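Long-range contacts in P35 (Autographa californica nucleopolyhedrovirus, PDB 1P35), which inhibits caspases, blocks the apoptosis that infected insect cells would otherwise undergo, and suppresses the host RNA interference response: residues 78-83 against 261-266; 229-234 against 244-249. One frame throughout, in Å; residues are numbered along the deposited sequence.

Interaction 1 of 2, residues 78-83 against 261-266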
loop_
_atom_site.group_PDB
_atom_site.type_symbol
_atom_site.label_atom_id
_atom_site.label_comp_id
_atom_site.label_asym_id
_atom_site.label_seq_id
_atom_site.Cartn_x
_atom_site.Cartn_y
_atom_site.Cartn_z
ATOM N N GLU A 78 15.395 10.141 13.547
ATOM C CA GLU A 78 14.925 9.483 14.747
ATOM C C GLU A 78 15.691 8.273 15.253
ATOM O O GLU A 78 16.486 7.684 14.539
ATOM C CB GLU A 78 13.447 9.126 14.559
ATOM C CG GLU A 78 12.615 10.400 14.259
ATOM C CD GLU A 78 11.136 10.140 14.034
ATOM O OE1 GLU A 78 10.748 8.943 13.932
ATOM O OE2 GLU A 78 10.383 11.144 13.939
ATOM N N ARG A 79 15.456 7.968 16.526
ATOM C CA ARG A 79 16.046 6.844 17.231
ATOM C C ARG A 79 14.869 6.346 18.069
ATOM O O ARG A 79 14.556 6.848 19.176
ATOM C CB ARG A 79 17.238 7.304 18.103
ATOM C CG ARG A 79 18.552 7.744 17.321
ATOM C CD ARG A 79 19.762 7.943 18.272
ATOM N NE ARG A 79 19.444 8.874 19.374
ATOM C CZ ARG A 79 19.825 10.147 19.434
ATOM N NH1 ARG A 79 20.555 10.676 18.463
ATOM N NH2 ARG A 79 19.465 10.896 20.469
ATOM N N ASP A 80 14.156 5.392 17.490
ATOM C CA ASP A 80 12.993 4.830 18.146
ATOM C C ASP A 80 13.351 3.401 18.452
ATOM O O ASP A 80 13.381 2.570 17.552
ATOM C CB ASP A 80 11.806 4.846 17.204
ATOM C CG ASP A 80 10.533 4.442 17.883
ATOM O OD1 ASP A 80 10.593 3.551 18.729
ATOM O OD2 ASP A 80 9.466 5.010 17.547
ATOM N N TYR A 81 13.602 3.120 19.724
ATOM C CA TYR A 81 13.996 1.788 20.155
ATOM C C TYR A 81 12.822 0.917 20.618
ATOM O O TYR A 81 12.959 0.158 21.576
ATOM C CB TYR A 81 15.016 1.884 21.291
ATOM C CG TYR A 81 16.252 2.725 21.028
ATOM C CD1 TYR A 81 17.296 2.228 20.249
ATOM C CD2 TYR A 81 16.368 4.040 21.537
ATOM C CE1 TYR A 81 18.419 2.992 19.966
ATOM C CE2 TYR A 81 17.486 4.806 21.259
ATOM C CZ TYR A 81 18.510 4.268 20.465
ATOM O OH TYR A 81 19.625 5.000 20.165
ATOM N N SER A 82 11.675 1.017 19.952
ATOM C CA SER A 82 10.519 0.208 20.329
ATOM C C SER A 82 9.886 -0.490 19.121
ATOM O O SER A 82 9.578 0.165 18.104
ATOM C CB SER A 82 9.472 1.099 20.977
ATOM O OG SER A 82 9.093 2.119 20.065
ATOM N N ASP A 83 9.672 -1.803 19.221
ATOM C CA ASP A 83 9.033 -2.543 18.120
ATOM C C ASP A 83 7.708 -3.145 18.619
ATOM O O ASP A 83 7.328 -4.263 18.246
ATOM C CB ASP A 83 9.981 -3.633 17.580
ATOM C CG ASP A 83 9.494 -4.255 16.254
ATOM O OD1 ASP A 83 9.097 -3.499 15.323
ATOM O OD2 ASP A 83 9.539 -5.508 16.140
ATOM N N TRP A 261 16.546 8.096 23.179
ATOM C CA TRP A 261 15.481 8.188 22.213
ATOM C C TRP A 261 15.412 9.562 21.538
ATOM O O TRP A 261 15.715 10.596 22.135
ATOM C CB TRP A 261 14.161 7.891 22.891
ATOM C CG TRP A 261 14.011 6.526 23.488
ATOM C CD1 TRP A 261 14.673 6.020 24.587
ATOM C CD2 TRP A 261 13.004 5.559 23.154
ATOM N NE1 TRP A 261 14.127 4.819 24.957
ATOM C CE2 TRP A 261 13.101 4.509 24.104
ATOM C CE3 TRP A 261 12.021 5.481 22.150
ATOM C CZ2 TRP A 261 12.253 3.398 24.083
ATOM C CZ3 TRP A 261 11.162 4.356 22.131
ATOM C CH2 TRP A 261 11.291 3.337 23.102
ATOM N N LYS A 262 15.066 9.562 20.262
ATOM C CA LYS A 262 14.885 10.797 19.547
ATOM C C LYS A 262 13.715 10.519 18.619
ATOM O O LYS A 262 13.864 9.850 17.578
ATOM C CB LYS A 262 16.159 11.188 18.794
ATOM C CG LYS A 262 16.064 12.585 18.138
ATOM C CD LYS A 262 17.381 12.944 17.419
ATOM C CE LYS A 262 17.339 14.277 16.769
ATOM N NZ LYS A 262 18.630 14.554 16.045
ATOM N N ILE A 263 12.540 11.008 19.022
ATOM C CA ILE A 263 11.309 10.821 18.251
ATOM C C ILE A 263 10.540 12.116 17.946
ATOM O O ILE A 263 10.948 13.207 18.355
ATOM C CB ILE A 263 10.345 9.802 18.959
ATOM C CG1 ILE A 263 10.043 10.244 20.376
ATOM C CG2 ILE A 263 11.017 8.435 18.999
ATOM C CD1 ILE A 263 8.947 9.416 21.065
ATOM N N PHE A 264 9.404 11.950 17.260
ATOM C CA PHE A 264 8.506 13.032 16.799
ATOM C C PHE A 264 9.225 14.193 16.212
ATOM O O PHE A 264 8.999 15.332 16.619
ATOM C CB PHE A 264 7.607 13.558 17.899
ATOM C CG PHE A 264 6.959 12.506 18.717
ATOM C CD1 PHE A 264 6.495 11.333 18.141
ATOM C CD2 PHE A 264 6.687 12.741 20.051
ATOM C CE1 PHE A 264 5.765 10.426 18.882
ATOM C CE2 PHE A 264 5.959 11.844 20.800
ATOM C CZ PHE A 264 5.490 10.679 20.216
ATOM N N CYS A 265 10.143 13.919 15.293
ATOM C CA CYS A 265 10.836 14.995 14.634
ATOM C C CYS A 265 9.924 15.628 13.578
ATOM O O CYS A 265 9.424 14.944 12.650
ATOM C CB CYS A 265 12.130 14.493 13.947
ATOM S SG CYS A 265 13.337 13.757 15.106
ATOM N N ASN A 266 9.757 16.941 13.711
ATOM C CA ASN A 266 8.926 17.742 12.829
ATOM C C ASN A 266 9.722 18.963 12.332
ATOM O O ASN A 266 10.493 19.599 13.078
ATOM C CB ASN A 266 7.671 18.171 13.583
ATOM C CG ASN A 266 6.750 17.002 13.872
ATOM O OD1 ASN A 266 6.002 16.546 12.972
ATOM N ND2 ASN A 266 6.822 16.470 15.102
HETATM O O HOH W 1 8.504 9.463 15.782
HETATM O O HOH W 2 8.552 12.232 12.678
HETATM O O HOH W 3 20.993 13.679 17.990
#

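Interaction 2 of 2, residues 229-234 against 244-249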
loop_
_atom_site.group_PDB
_atom_site.type_symbol
_atom_site.label_atom_id
_atom_site.label_comp_id
_atom_site.label_asym_id
_atom_site.label_seq_id
_atom_site.Cartn_x
_atom_site.Cartn_y
_atom_site.Cartn_z
ATOM N N LEU A 229 14.248 19.266 21.843
ATOM C CA LEU A 229 15.453 19.893 21.323
ATOM C C LEU A 229 15.216 20.487 19.941
ATOM O O LEU A 229 14.411 19.961 19.113
ATOM C CB LEU A 229 16.629 18.905 21.297
ATOM C CG LEU A 229 17.403 18.760 22.641
ATOM C CD1 LEU A 229 16.451 18.436 23.758
ATOM C CD2 LEU A 229 18.457 17.641 22.545
ATOM N N TYR A 230 15.907 21.600 19.708
ATOM C CA TYR A 230 15.817 22.338 18.450
ATOM C C TYR A 230 17.099 22.157 17.635
ATOM O O TYR A 230 18.213 22.389 18.135
ATOM C CB TYR A 230 15.586 23.838 18.736
ATOM C CG TYR A 230 15.671 24.695 17.483
ATOM C CD1 TYR A 230 14.720 24.584 16.450
ATOM C CD2 TYR A 230 16.737 25.564 17.297
ATOM C CE1 TYR A 230 14.841 25.323 15.281
ATOM C CE2 TYR A 230 16.873 26.310 16.126
ATOM C CZ TYR A 230 15.920 26.191 15.129
ATOM O OH TYR A 230 15.997 27.028 14.058
ATOM N N TYR A 231 16.932 21.750 16.380
ATOM C CA TYR A 231 18.046 21.528 15.465
ATOM C C TYR A 231 18.124 22.432 14.250
ATOM O O TYR A 231 17.126 22.684 13.570
ATOM C CB TYR A 231 18.039 20.097 14.930
ATOM C CG TYR A 231 18.349 19.024 15.948
ATOM C CD1 TYR A 231 17.344 18.526 16.768
ATOM C CD2 TYR A 231 19.674 18.566 16.156
ATOM C CE1 TYR A 231 17.603 17.602 17.793
ATOM C CE2 TYR A 231 19.967 17.621 17.198
ATOM C CZ TYR A 231 18.903 17.151 18.011
ATOM O OH TYR A 231 19.099 16.257 19.018
ATOM N N ASN A 232 19.334 22.901 13.966
ATOM C CA ASN A 232 19.586 23.707 12.783
ATOM C C ASN A 232 20.927 23.137 12.300
ATOM O O ASN A 232 21.995 23.701 12.551
ATOM C CB ASN A 232 19.719 25.178 13.126
ATOM C CG ASN A 232 19.627 26.074 11.898
ATOM O OD1 ASN A 232 20.020 25.678 10.781
ATOM N ND2 ASN A 232 19.121 27.289 12.091
ATOM N N GLU A 233 20.831 21.987 11.628
ATOM C CA GLU A 233 21.964 21.223 11.129
ATOM C C GLU A 233 22.112 21.136 9.604
ATOM O O GLU A 233 21.169 21.326 8.823
ATOM C CB GLU A 233 21.887 19.774 11.634
ATOM C CG GLU A 233 21.689 19.556 13.118
ATOM C CD GLU A 233 21.560 18.058 13.488
ATOM O OE1 GLU A 233 20.814 17.285 12.812
ATOM O OE2 GLU A 233 22.199 17.657 14.481
ATOM N N ALA A 234 23.324 20.782 9.203
ATOM C CA ALA A 234 23.654 20.618 7.806
ATOM C C ALA A 234 24.587 19.434 7.656
ATOM O O ALA A 234 25.603 19.363 8.349
ATOM C CB ALA A 234 24.335 21.862 7.284
ATOM N N ALA A 244 12.750 17.788 17.988
ATOM C CA ALA A 244 12.626 16.380 18.284
ATOM C C ALA A 244 12.344 16.228 19.760
ATOM O O ALA A 244 12.772 17.046 20.560
ATOM C CB ALA A 244 13.931 15.627 17.911
ATOM N N LEU A 245 11.657 15.156 20.116
ATOM C CA LEU A 245 11.326 14.874 21.487
ATOM C C LEU A 245 12.381 13.868 21.877
ATOM O O LEU A 245 12.584 12.860 21.164
ATOM C CB LEU A 245 9.955 14.231 21.602
ATOM C CG LEU A 245 9.592 13.903 23.052
ATOM C CD1 LEU A 245 9.326 15.205 23.875
ATOM C CD2 LEU A 245 8.359 13.066 23.048
ATOM N N GLU A 246 13.040 14.127 23.002
ATOM C CA GLU A 246 14.109 13.250 23.451
ATOM C C GLU A 246 14.037 12.922 24.925
ATOM O O GLU A 246 13.572 13.702 25.730
ATOM C CB GLU A 246 15.469 13.884 23.141
ATOM C CG GLU A 246 15.638 14.222 21.697
ATOM C CD GLU A 246 17.067 14.517 21.349
ATOM O OE1 GLU A 246 17.910 14.099 22.121
ATOM O OE2 GLU A 246 17.347 15.133 20.305
ATOM N N PHE A 247 14.476 11.726 25.263
ATOM C CA PHE A 247 14.483 11.308 26.628
ATOM C C PHE A 247 15.368 10.089 26.755
ATOM O O PHE A 247 15.923 9.619 25.756
ATOM C CB PHE A 247 13.076 11.019 27.146
ATOM C CG PHE A 247 12.335 10.026 26.346
ATOM C CD1 PHE A 247 12.476 8.672 26.612
ATOM C CD2 PHE A 247 11.529 10.431 25.282
ATOM C CE1 PHE A 247 11.826 7.724 25.821
ATOM C CE2 PHE A 247 10.883 9.496 24.500
ATOM C CZ PHE A 247 11.040 8.122 24.777
ATOM N N THR A 248 15.505 9.602 27.990
ATOM C CA THR A 248 16.342 8.448 28.291
ATOM C C THR A 248 15.672 7.300 29.079
ATOM O O THR A 248 14.774 7.522 29.884
ATOM C CB THR A 248 17.609 8.921 29.046
ATOM O OG1 THR A 248 18.497 9.602 28.136
ATOM C CG2 THR A 248 18.321 7.754 29.659
ATOM N N THR A 249 16.089 6.067 28.789
ATOM C CA THR A 249 15.608 4.866 29.502
ATOM C C THR A 249 16.800 3.915 29.702
ATOM O O THR A 249 17.656 3.796 28.822
ATOM C CB THR A 249 14.492 4.099 28.745
ATOM O OG1 THR A 249 14.987 3.673 27.475
ATOM C CG2 THR A 249 13.257 4.970 28.591
#

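Interaction 1 of 2, residues 78-83 against 261-266
The loop after helix 62-74, part of the P35 reactive site loop, is laid against strand 259-271 by a single antiparallel bridge between Arg79 and Lys262. This is a hydrogen-bonded pair: Arg79 N gives to Lys262 O at 2.7 Å, and Lys262 N gives to Arg79 O at 3.0 Å. On one side of the bridge Glu78 reaches farther along the strand. Its chain is extended beyond CG (chi2 179°), and OE2 accepts from Cys265 N at 3.1 Å. The amide meets this oxygen on the anti side, 25° out of the carboxylate plane. Water 1 takes the Phe264 amide hydrogen and gives a weak bond to Glu78 OE1. Glu78 CG also packs on Cys265 SG. On the other side of the bridge, Tyr81 sets its ring edge against the face of Trp261. The planes stand at 88°, and Tyr81 CD2 lies 3.9 Å from Trp261 CG. Tyr81 CB makes a CH-pi contact over the indole six-membered ring, 4.3 Å from its centroid. Asp80 OD1 accepts from Ser82 N, an Asx turn that bends the loop near the indole. The flat face of the Arg79 guanidinium rests on Lys262 CB, 3.7 Å from NH2, while Arg79 NE bonds to Asn260 O. Water 3 joins Arg79 NH1 to Lys262 NZ, which also bonds to Tyr242 OH. Main-chain bonds, a carboxylate and an aromatic pair thus hold successive points of the loop. The shared water probably eases the repulsion between the two cations.

Interaction 2 of 2, residues 229-234 against 244-249
Tyr231 and Glu246 reach toward each other, tip to tip, across the hairpin of strands 227-234 and 238-249. The ring and the carboxylate are nearly coplanar, with 15° between their planes. Glu246 OE2 lies at the ring edge, in its plane, beside the hydroxyl. Tyr231 OH donates to it, but the 2.4 Å from Tyr231 OH to Glu246 OE2 is very short, so the exact length is doubtful. The Glu246 chain is extended beyond CG (chi2 -166°), which carries CD out toward the phenol. Leu229 crosses Glu246 at about a right angle. Its CD2 touches both carboxylate oxygens, 3.5 Å from Glu246 OE2 and 3.6 Å from Glu246 OE1. Ala244 CB sits 4.2 Å from Tyr231 CE1. In the backbone, Leu229 and Ala244 form an antiparallel hydrogen-bonded pair. Leu229 N gives to Ala244 O at 3.0 Å, and Ala244 N gives to Leu229 O at 3.0 Å. The two short segments then diverge, with 128° between their directions. Elsewhere the hairpin continues through backbone bonds of Tyr231 with Tyr242 and of Glu246 with Lys227. The Tyr231 ring also stacks on Tyr242 and takes a cation-pi contact from Lys262. Glu246 OE1 has a second partner in Arg79 NH2, a long and weak ion pair. The buried carboxylate is thus shared between a phenol hydroxyl and a distant cation, with a leucine methyl against its oxygens. Lys262 and Arg79 nearby would probably favour its negative charge, with the phenol as a hydrogen-bonding partner at a distance that remains doubtful.

Interactions 1 and 2 have centres about 10 Å apart and meet through neighbouring strands 238-249 and 259-271. Strand 259-271 lies between the reactive site loop and the hairpin. Ile263 O is 2.7 Å from Leu245 N, a probable hydrogen bond of this strand pairing. Trp261 NE1 probably bonds to Thr249 OG1 at 2.9 Å. Lys262 also ties the two: its NZ lies 3.3 Å from Tyr231 CZ. Cys265 SG packs on Ala244 CB at 3.4 Å. Loop 78-83, strand 259-271 and the hairpin thus pack in series. The loop leads on toward the part that caspases cleave.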